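Local coordinates for protein glyceraldehyde-3-phosphate dehydrogenase (Sulfolobus solfataricus, PDB 1B7G) that catalyses the phosphorylating oxidation of D-glyceraldehyde 3-phosphate in glycolysis as a homotetramer, using NADP with marked preference over NAD, at residues A[11-16]-A[300-305]; A[216-220]-A[258-262]; A[275-281]-A[294-299]. The protein carries 1 engineered substitution. All coordinates share one frame; numbering follows the deposited sequence.

Overall arrangement
From the N terminus, strand 2-7 opens the parallel nucleotide-binding sheet, and helix 11-21 after it supplies one half of interaction 1. Its partner, 300-305, comes 284 residues later, just after strand 291-298; this contact closes a long loop and ties that helix to the chain leaving the mixed sheet of the catalytic region. Interaction 2, closing a loop of 37 intervening residues, sets helix 258-267 against the start of strand 219-227. Interaction 3 closes a hairpin with 12 residues between its segments, pairing strands 278-288 and 291-298, the latter a neighbour of 219-227. Both nest inside the long loop, in series. Gln300 of interaction 1 reaches Leu217 of interaction 2, and His219 bonds to Val298 of interaction 3 through the backbone.

Interaction 1 (A[11-16]-A[300-305]); sequences TIGKRV and QESIVV. With SO4 (sulfate ion), chain G.
The guanidinium of Arg15 has one face laid over Glu301, whose CB sits 3.7 Å above the plane and over its centre. At the edge, in plane, NH1 meets Thr11 O at 3.0 Å in a nearly straight bond (166°) and also a water. That water passes the link on: it accepts from Arg15 NH1 and donates to Glu301 OE2. The direct salt bridge between Arg15 NH2 and Glu301 OE2 is long, 3.7 Å; OE2 stands off the guanidinium plane and no N-H is aimed at it, so it rests on charge alone. Arg15 NE is paired with Asp274, while Glu301 OE1 bonds to His299 and OE2 pairs with Arg266 of the second subunit. Lower on the arginine, CD lies 3.0 Å from Glu301 O and CB packs on Val305 CG2. Helix 11-21 follows the first strand of the Rossmann-type domain, consistent with a GxGxxG turn, and Thr11 and Ile12, like Gln300, probably contribute to the NAD site. Here a sulfate, probably from the crystallisation liquor, sits by Thr11 N, which donates to its O2 at 2.9 Å; Lys172 also holds the ion while bonding to Thr11 OG1. With OG1 beside the backbone N (chi1 -64°), Thr11 CG2 is left anti to that N and faces CB and CG of Glu301, the two side chains roughly perpendicular. Ile12 spreads its branches over the same segment, CD1 resting 3.6 Å from Glu301 O and CG2 meeting Val304 CG2 at 4.1 Å.

Interaction 2 (A[216-220]-A[258-262]); sequences TLMHM and TAELV
Leu217 drives CD1 onto the helix backbone, 3.5 Å from Ala259 CA, tighter than usual for two carbons, and the same methyl touches Ala259 CB and Val262 CG2 in the apolar packing that carries most of this contact. Met218 runs extended beyond CG (chi2 -180°, chi3 -164°), which carries its methyl CE to Leu261 CB and Val262 CG2, both at 3.9 Å. On the way, its sulfur passes 3.8 Å from Thr258 CB, the two side chains lying alongside one another and running opposite ways. Met220 adds a looser touch, CG to Thr258 CG2. The polar link is water-mediated: one water donates to Met218 O at 2.8 Å and lies 2.6 Å from Thr258 OG1. Thr258 thus meets the 216-220 segment in two ways, methyl on the methionines and hydroxyl on the water. The contact places the first turn of helix 258-267 against the loop that leads into strand 219-227. His219, part of the catalytic site, points away from the helix and bonds through ND1 to the backbone N of Arg167. With no charged group touching across it, the contact joins by close apolar fit plus one water bridge and should depend little on ionisation.

Interaction 3 (A[275-281]-A[294-299]); sequences IPEVMIF and LMYAVH
Val278 reaches over the face of the Tyr296 ring: its CG1 is 3.9 Å from the centroid and 27° off the normal, a CH-pi contact. With chi1 at 56° the tyrosine ring leads away from the strand pair, while on the same side of the sheet Tyr296 CB stays against Ile280 CG1. Met279 and Ala297 share the other side with CB atoms 4.0 Å apart; the methionine bends at its far end and brings CE to within 3.6 Å of His299 N. The two strands form a beta hairpin within the mixed sheet of the catalytic region. Met279 and Ala297 are its hydrogen-bonded antiparallel pair, joined by two backbone bonds, Ile280 and Tyr296 the non-hydrogen-bonded pair beside them, and Phe281 N donates to Met295 O. The Phe281 ring turns its edge to that carbonyl and to Tyr296 CA, while Met295 SD lies obliquely 4.9 Å from the ring centroid, a Met-aromatic contact. Beyond the strand ends, Ile275 N donates to His299 ND1 at 3.2 Å, nearly straight but tilted 33° from the imidazole plane; ND1 also bonds to Ser302 OG, and NE2 to Glu301 OE1. A water there donates to Ile275 O and Glu277 O and accepts from His299 N, bridging the backbones where direct pairing stops.

Interaction 1 (A[11-16]-A[300-305])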
loop_
_atom_site.group_PDB
_atom_site.type_symbol
_atom_site.label_atom_id
_atom_site.label_comp_id
_atom_site.label_asym_id
_atom_site.label_seq_id
_atom_site.Cartn_x
_atom_site.Cartn_y
_atom_site.Cartn_z
ATOM N N THR A 11 -5.476 -7.220 11.402
ATOM C CA THR A 11 -5.607 -5.981 10.615
ATOM C C THR A 11 -5.967 -4.782 11.474
ATOM O O THR A 11 -5.379 -3.732 11.330
ATOM C CB THR A 11 -6.798 -6.160 9.619
ATOM O OG1 THR A 11 -6.374 -7.215 8.754
ATOM C CG2 THR A 11 -7.035 -4.904 8.789
ATOM N N ILE A 12 -7.033 -4.923 12.279
ATOM C CA ILE A 12 -7.488 -3.815 13.128
ATOM C C ILE A 12 -6.549 -3.606 14.343
ATOM O O ILE A 12 -6.181 -2.488 14.637
ATOM C CB ILE A 12 -8.905 -4.046 13.638
ATOM C CG1 ILE A 12 -9.900 -4.429 12.528
ATOM C CG2 ILE A 12 -9.431 -2.834 14.421
ATOM C CD1 ILE A 12 -9.872 -3.518 11.321
ATOM N N GLY A 13 -6.247 -4.690 15.065
ATOM C CA GLY A 13 -5.412 -4.615 16.255
ATOM C C GLY A 13 -4.063 -3.959 16.014
ATOM O O GLY A 13 -3.668 -3.057 16.728
ATOM N N LYS A 14 -3.318 -4.377 14.968
ATOM C CA LYS A 14 -2.033 -3.719 14.695
ATOM C C LYS A 14 -2.236 -2.219 14.549
ATOM O O LYS A 14 -1.394 -1.413 14.985
ATOM C CB LYS A 14 -1.311 -4.371 13.535
ATOM C CG LYS A 14 -1.770 -4.038 12.109
ATOM C CD LYS A 14 -1.054 -5.006 11.150
ATOM C CE LYS A 14 -1.707 -5.063 9.789
ATOM N NZ LYS A 14 -0.885 -5.863 8.828
ATOM N N ARG A 15 -3.298 -1.757 13.888
ATOM C CA ARG A 15 -3.541 -0.339 13.721
ATOM C C ARG A 15 -4.102 0.276 15.021
ATOM O O ARG A 15 -3.785 1.445 15.283
ATOM C CB ARG A 15 -4.512 -0.059 12.569
ATOM C CG ARG A 15 -4.041 -0.617 11.237
ATOM C CD ARG A 15 -5.260 -0.781 10.285
ATOM N NE ARG A 15 -4.684 -0.587 8.906
ATOM C CZ ARG A 15 -4.231 -1.617 8.198
ATOM N NH1 ARG A 15 -4.289 -2.844 8.713
ATOM N NH2 ARG A 15 -3.768 -1.447 6.974
ATOM N N VAL A 16 -4.835 -0.459 15.821
ATOM C CA VAL A 16 -5.293 0.188 17.094
ATOM C C VAL A 16 -4.089 0.328 18.028
ATOM O O VAL A 16 -3.952 1.351 18.716
ATOM C CB VAL A 16 -6.490 -0.480 17.717
ATOM C CG1 VAL A 16 -6.733 0.117 19.109
ATOM C CG2 VAL A 16 -7.778 -0.200 16.844
ATOM N N GLN A 300 -12.010 -0.473 4.781
ATOM C CA GLN A 300 -12.364 -1.318 5.902
ATOM C C GLN A 300 -11.192 -1.617 6.828
ATOM O O GLN A 300 -11.445 -1.965 7.979
ATOM C CB GLN A 300 -13.013 -2.661 5.552
ATOM C CG GLN A 300 -12.087 -3.628 4.815
ATOM C CD GLN A 300 -11.666 -3.144 3.462
ATOM O OE1 GLN A 300 -12.333 -2.345 2.770
ATOM N NE2 GLN A 300 -10.499 -3.592 2.990
ATOM N N GLU A 301 -9.964 -1.523 6.324
ATOM C CA GLU A 301 -8.867 -1.831 7.265
ATOM C C GLU A 301 -8.698 -0.765 8.355
ATOM O O GLU A 301 -8.118 -1.083 9.399
ATOM C CB GLU A 301 -7.567 -1.964 6.470
ATOM C CG GLU A 301 -7.611 -3.184 5.502
ATOM C CD GLU A 301 -6.299 -3.148 4.674
ATOM O OE1 GLU A 301 -6.128 -2.204 3.880
ATOM O OE2 GLU A 301 -5.464 -4.026 4.881
ATOM N N SER A 302 -9.136 0.442 8.101
ATOM C CA SER A 302 -8.876 1.538 9.033
ATOM C C SER A 302 -10.029 2.365 9.541
ATOM O O SER A 302 -9.771 3.160 10.478
ATOM C CB SER A 302 -7.894 2.484 8.326
ATOM O OG SER A 302 -8.440 3.171 7.244
ATOM N N ILE A 303 -11.208 2.368 8.952
ATOM C CA ILE A 303 -12.271 3.250 9.396
ATOM C C ILE A 303 -12.578 3.192 10.881
ATOM O O ILE A 303 -12.751 4.274 11.475
ATOM C CB ILE A 303 -13.573 3.072 8.571
ATOM C CG1 ILE A 303 -14.625 4.057 9.115
ATOM C CG2 ILE A 303 -14.023 1.600 8.623
ATOM C CD1 ILE A 303 -15.809 4.273 8.145
ATOM N N VAL A 304 -12.485 2.039 11.536
ATOM C CA VAL A 304 -12.828 1.976 12.949
ATOM C C VAL A 304 -11.678 2.331 13.890
ATOM O O VAL A 304 -11.914 2.378 15.113
ATOM C CB VAL A 304 -13.485 0.677 13.407
ATOM C CG1 VAL A 304 -14.805 0.441 12.671
ATOM C CG2 VAL A 304 -12.604 -0.556 13.308
ATOM N N VAL A 305 -10.483 2.529 13.401
ATOM C CA VAL A 305 -9.351 2.879 14.277
ATOM C C VAL A 305 -9.591 4.095 15.131
ATOM O O VAL A 305 -9.575 3.929 16.368
ATOM C CB VAL A 305 -8.061 2.939 13.431
ATOM C CG1 VAL A 305 -6.844 3.396 14.227
ATOM C CG2 VAL A 305 -7.832 1.506 12.909
HETATM S S SO4 G . -6.894 -10.687 10.404
HETATM O O1 SO4 G . -5.416 -10.694 10.151
HETATM O O2 SO4 G . -7.349 -9.278 10.650
HETATM O O3 SO4 G . -7.189 -11.533 11.609
HETATM O O4 SO4 G . -7.622 -11.251 9.217
HETATM O O HOH W 1 -4.042 -5.083 7.039
#

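Interaction 2 (A[216-220]-A[258-262])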
loop_
_atom_site.group_PDB
_atom_site.type_symbol
_atom_site.label_atom_id
_atom_site.label_comp_id
_atom_site.label_asym_id
_atom_site.label_seq_id
_atom_site.Cartn_x
_atom_site.Cartn_y
_atom_site.Cartn_z
ATOM N N THR A 216 -10.338 -6.359 -3.307
ATOM C CA THR A 216 -9.755 -6.453 -1.972
ATOM C C THR A 216 -9.603 -5.090 -1.276
ATOM O O THR A 216 -9.377 -5.069 -0.068
ATOM C CB THR A 216 -8.305 -7.061 -1.989
ATOM O OG1 THR A 216 -7.519 -6.242 -2.858
ATOM C CG2 THR A 216 -8.311 -8.474 -2.570
ATOM N N LEU A 217 -9.754 -4.014 -2.002
ATOM C CA LEU A 217 -9.349 -2.716 -1.483
ATOM C C LEU A 217 -10.314 -2.029 -0.546
ATOM O O LEU A 217 -9.898 -1.541 0.503
ATOM C CB LEU A 217 -9.010 -1.817 -2.675
ATOM C CG LEU A 217 -7.983 -2.425 -3.662
ATOM C CD1 LEU A 217 -7.560 -1.396 -4.701
ATOM C CD2 LEU A 217 -6.753 -2.921 -2.889
ATOM N N MET A 218 -11.566 -1.866 -0.939
ATOM C CA MET A 218 -12.531 -1.043 -0.208
ATOM C C MET A 218 -13.949 -1.540 -0.519
ATOM O O MET A 218 -14.158 -2.047 -1.636
ATOM C CB MET A 218 -12.474 0.380 -0.792
ATOM C CG MET A 218 -11.331 1.254 -0.290
ATOM S SD MET A 218 -11.318 2.884 -0.996
ATOM C CE MET A 218 -9.620 3.389 -0.581
ATOM N N HIS A 219 -14.842 -1.233 0.391
ATOM C CA HIS A 219 -16.260 -1.410 0.190
ATOM C C HIS A 219 -16.804 -0.155 -0.481
ATOM O O HIS A 219 -16.162 0.898 -0.390
ATOM C CB HIS A 219 -16.980 -1.498 1.540
ATOM C CG HIS A 219 -16.529 -2.573 2.459
ATOM N ND1 HIS A 219 -16.502 -3.898 2.129
ATOM C CD2 HIS A 219 -16.091 -2.517 3.748
ATOM C CE1 HIS A 219 -16.117 -4.629 3.142
ATOM N NE2 HIS A 219 -15.867 -3.787 4.168
ATOM N N MET A 220 -18.041 -0.250 -0.989
ATOM C CA MET A 220 -18.765 0.882 -1.468
ATOM C C MET A 220 -20.224 0.825 -1.022
ATOM O O MET A 220 -20.862 -0.227 -0.931
ATOM C CB MET A 220 -18.736 1.176 -2.984
ATOM C CG MET A 220 -17.495 1.968 -3.404
ATOM S SD MET A 220 -17.500 2.489 -5.106
ATOM C CE MET A 220 -18.634 3.911 -4.984
ATOM N N THR A 258 -11.837 2.914 -6.551
ATOM C CA THR A 258 -11.234 2.595 -5.240
ATOM C C THR A 258 -9.726 2.351 -5.348
ATOM O O THR A 258 -8.975 2.818 -4.478
ATOM C CB THR A 258 -11.942 1.466 -4.520
ATOM O OG1 THR A 258 -11.878 0.240 -5.266
ATOM C CG2 THR A 258 -13.413 1.845 -4.274
ATOM N N ALA A 259 -9.240 1.713 -6.431
ATOM C CA ALA A 259 -7.814 1.502 -6.645
ATOM C C ALA A 259 -7.046 2.816 -6.799
ATOM O O ALA A 259 -5.910 2.919 -6.340
ATOM C CB ALA A 259 -7.571 0.573 -7.868
ATOM N N GLU A 260 -7.602 3.837 -7.438
ATOM C CA GLU A 260 -6.979 5.141 -7.554
ATOM C C GLU A 260 -6.962 5.878 -6.223
ATOM O O GLU A 260 -6.022 6.644 -5.961
ATOM C CB GLU A 260 -7.723 6.002 -8.618
ATOM C CG GLU A 260 -7.413 5.386 -10.008
ATOM C CD GLU A 260 -8.344 5.897 -11.082
ATOM O OE1 GLU A 260 -9.453 6.416 -10.751
ATOM O OE2 GLU A 260 -7.986 5.790 -12.277
ATOM N N LEU A 261 -7.960 5.609 -5.374
ATOM C CA LEU A 261 -7.982 6.202 -4.030
ATOM C C LEU A 261 -6.890 5.545 -3.196
ATOM O O LEU A 261 -6.197 6.281 -2.491
ATOM C CB LEU A 261 -9.369 6.083 -3.382
ATOM C CG LEU A 261 -10.447 6.961 -4.063
ATOM C CD1 LEU A 261 -11.832 6.653 -3.554
ATOM C CD2 LEU A 261 -10.131 8.441 -3.909
ATOM N N VAL A 262 -6.683 4.224 -3.327
ATOM C CA VAL A 262 -5.569 3.569 -2.594
ATOM C C VAL A 262 -4.263 4.228 -3.046
ATOM O O VAL A 262 -3.393 4.566 -2.267
ATOM C CB VAL A 262 -5.487 2.068 -2.815
ATOM C CG1 VAL A 262 -4.216 1.393 -2.223
ATOM C CG2 VAL A 262 -6.693 1.366 -2.194
HETATM O O HOH W 2 -12.528 -1.900 -3.862
#

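Interaction 3 (A[275-281]-A[294-299])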
loop_
_atom_site.group_PDB
_atom_site.type_symbol
_atom_site.label_atom_id
_atom_site.label_comp_id
_atom_site.label_asym_id
_atom_site.label_seq_id
_atom_site.Cartn_x
_atom_site.Cartn_y
_atom_site.Cartn_z
ATOM N N ILE A 275 -7.030 4.966 4.730
ATOM C CA ILE A 275 -7.925 6.111 4.546
ATOM C C ILE A 275 -9.122 5.848 5.468
ATOM O O ILE A 275 -10.131 5.245 5.068
ATOM C CB ILE A 275 -8.417 6.340 3.138
ATOM C CG1 ILE A 275 -7.286 6.573 2.117
ATOM C CG2 ILE A 275 -9.446 7.473 3.027
ATOM C CD1 ILE A 275 -7.789 6.612 0.682
ATOM N N PRO A 276 -9.031 6.323 6.713
ATOM C CA PRO A 276 -10.039 6.047 7.703
ATOM C C PRO A 276 -11.336 6.829 7.528
ATOM O O PRO A 276 -12.307 6.594 8.264
ATOM C CB PRO A 276 -9.393 6.398 9.035
ATOM C CG PRO A 276 -7.979 6.799 8.746
ATOM C CD PRO A 276 -7.832 7.018 7.278
ATOM N N GLU A 277 -11.350 7.851 6.708
ATOM C CA GLU A 277 -12.495 8.685 6.465
ATOM C C GLU A 277 -13.505 8.069 5.478
ATOM O O GLU A 277 -13.075 7.360 4.557
ATOM C CB GLU A 277 -12.047 10.023 5.872
ATOM C CG GLU A 277 -11.048 10.785 6.790
ATOM C CD GLU A 277 -9.601 10.395 6.574
ATOM O OE1 GLU A 277 -9.318 9.523 5.713
ATOM O OE2 GLU A 277 -8.717 10.957 7.277
ATOM N N VAL A 278 -14.765 8.435 5.602
ATOM C CA VAL A 278 -15.787 8.000 4.608
ATOM C C VAL A 278 -15.523 8.788 3.349
ATOM O O VAL A 278 -15.353 10.018 3.465
ATOM C CB VAL A 278 -17.221 8.251 5.130
ATOM C CG1 VAL A 278 -18.298 7.969 4.070
ATOM C CG2 VAL A 278 -17.492 7.336 6.324
ATOM N N MET A 279 -15.383 8.146 2.176
ATOM C CA MET A 279 -15.018 8.815 0.945
ATOM C C MET A 279 -16.236 9.060 0.042
ATOM O O MET A 279 -16.660 8.138 -0.674
ATOM C CB MET A 279 -13.975 8.002 0.158
ATOM C CG MET A 279 -12.582 7.975 0.767
ATOM S SD MET A 279 -11.639 6.502 0.317
ATOM C CE MET A 279 -12.138 5.340 1.519
ATOM N N ILE A 280 -16.872 10.223 0.164
ATOM C CA ILE A 280 -18.092 10.491 -0.596
ATOM C C ILE A 280 -17.754 11.071 -1.964
ATOM O O ILE A 280 -16.997 12.035 -2.076
ATOM C CB ILE A 280 -19.036 11.458 0.138
ATOM C CG1 ILE A 280 -19.515 10.828 1.448
ATOM C CG2 ILE A 280 -20.224 11.840 -0.764
ATOM C CD1 ILE A 280 -20.351 11.715 2.326
ATOM N N PHE A 281 -18.302 10.442 -3.004
ATOM C CA PHE A 281 -18.118 10.940 -4.370
ATOM C C PHE A 281 -18.984 12.164 -4.584
ATOM O O PHE A 281 -20.217 12.077 -4.560
ATOM C CB PHE A 281 -18.457 9.815 -5.388
ATOM C CG PHE A 281 -17.364 8.759 -5.323
ATOM C CD1 PHE A 281 -17.409 7.750 -4.381
ATOM C CD2 PHE A 281 -16.282 8.855 -6.190
ATOM C CE1 PHE A 281 -16.412 6.807 -4.338
ATOM C CE2 PHE A 281 -15.257 7.913 -6.134
ATOM C CZ PHE A 281 -15.331 6.911 -5.198
ATOM N N LEU A 294 -26.508 9.420 -2.762
ATOM C CA LEU A 294 -25.060 9.573 -2.938
ATOM C C LEU A 294 -24.361 8.214 -2.823
ATOM O O LEU A 294 -24.911 7.193 -2.364
ATOM C CB LEU A 294 -24.463 10.609 -1.981
ATOM C CG LEU A 294 -24.683 10.342 -0.484
ATOM C CD1 LEU A 294 -23.595 9.459 0.079
ATOM C CD2 LEU A 294 -24.764 11.675 0.276
ATOM N N MET A 295 -23.082 8.155 -3.182
ATOM C CA MET A 295 -22.340 6.895 -3.004
ATOM C C MET A 295 -20.988 7.215 -2.377
ATOM O O MET A 295 -20.460 8.339 -2.540
ATOM C CB MET A 295 -22.132 6.211 -4.398
ATOM C CG MET A 295 -21.319 7.151 -5.284
ATOM S SD MET A 295 -20.764 6.387 -6.777
ATOM C CE MET A 295 -22.200 6.227 -7.766
ATOM N N TYR A 296 -20.431 6.243 -1.676
ATOM C CA TYR A 296 -19.139 6.484 -1.022
ATOM C C TYR A 296 -18.349 5.200 -0.916
ATOM O O TYR A 296 -18.902 4.073 -0.951
ATOM C CB TYR A 296 -19.371 7.207 0.334
ATOM C CG TYR A 296 -20.294 6.542 1.321
ATOM C CD1 TYR A 296 -19.861 5.455 2.094
ATOM C CD2 TYR A 296 -21.574 6.993 1.535
ATOM C CE1 TYR A 296 -20.713 4.864 3.004
ATOM C CE2 TYR A 296 -22.423 6.421 2.464
ATOM C CZ TYR A 296 -21.997 5.334 3.179
ATOM O OH TYR A 296 -22.849 4.724 4.062
ATOM N N ALA A 297 -17.021 5.381 -0.768
ATOM C CA ALA A 297 -16.145 4.250 -0.504
ATOM C C ALA A 297 -15.809 4.138 0.973
ATOM O O ALA A 297 -15.790 5.157 1.700
ATOM C CB ALA A 297 -14.839 4.340 -1.319
ATOM N N VAL A 298 -15.511 2.942 1.458
ATOM C CA VAL A 298 -15.130 2.728 2.850
ATOM C C VAL A 298 -13.842 1.883 2.901
ATOM O O VAL A 298 -13.815 0.792 2.345
ATOM C CB VAL A 298 -16.213 1.991 3.639
ATOM C CG1 VAL A 298 -15.816 1.729 5.078
ATOM C CG2 VAL A 298 -17.569 2.756 3.611
ATOM N N HIS A 299 -12.785 2.407 3.506
ATOM C CA HIS A 299 -11.557 1.615 3.670
ATOM C C HIS A 299 -11.687 0.805 4.939
ATOM O O HIS A 299 -11.458 1.312 6.063
ATOM C CB HIS A 299 -10.287 2.467 3.666
ATOM C CG HIS A 299 -9.045 1.603 3.801
ATOM N ND1 HIS A 299 -7.985 1.943 4.601
ATOM C CD2 HIS A 299 -8.728 0.408 3.275
ATOM C CE1 HIS A 299 -7.068 1.003 4.568
ATOM N NE2 HIS A 299 -7.488 0.056 3.737
HETATM O O HOH W 3 -12.757 4.572 5.268
#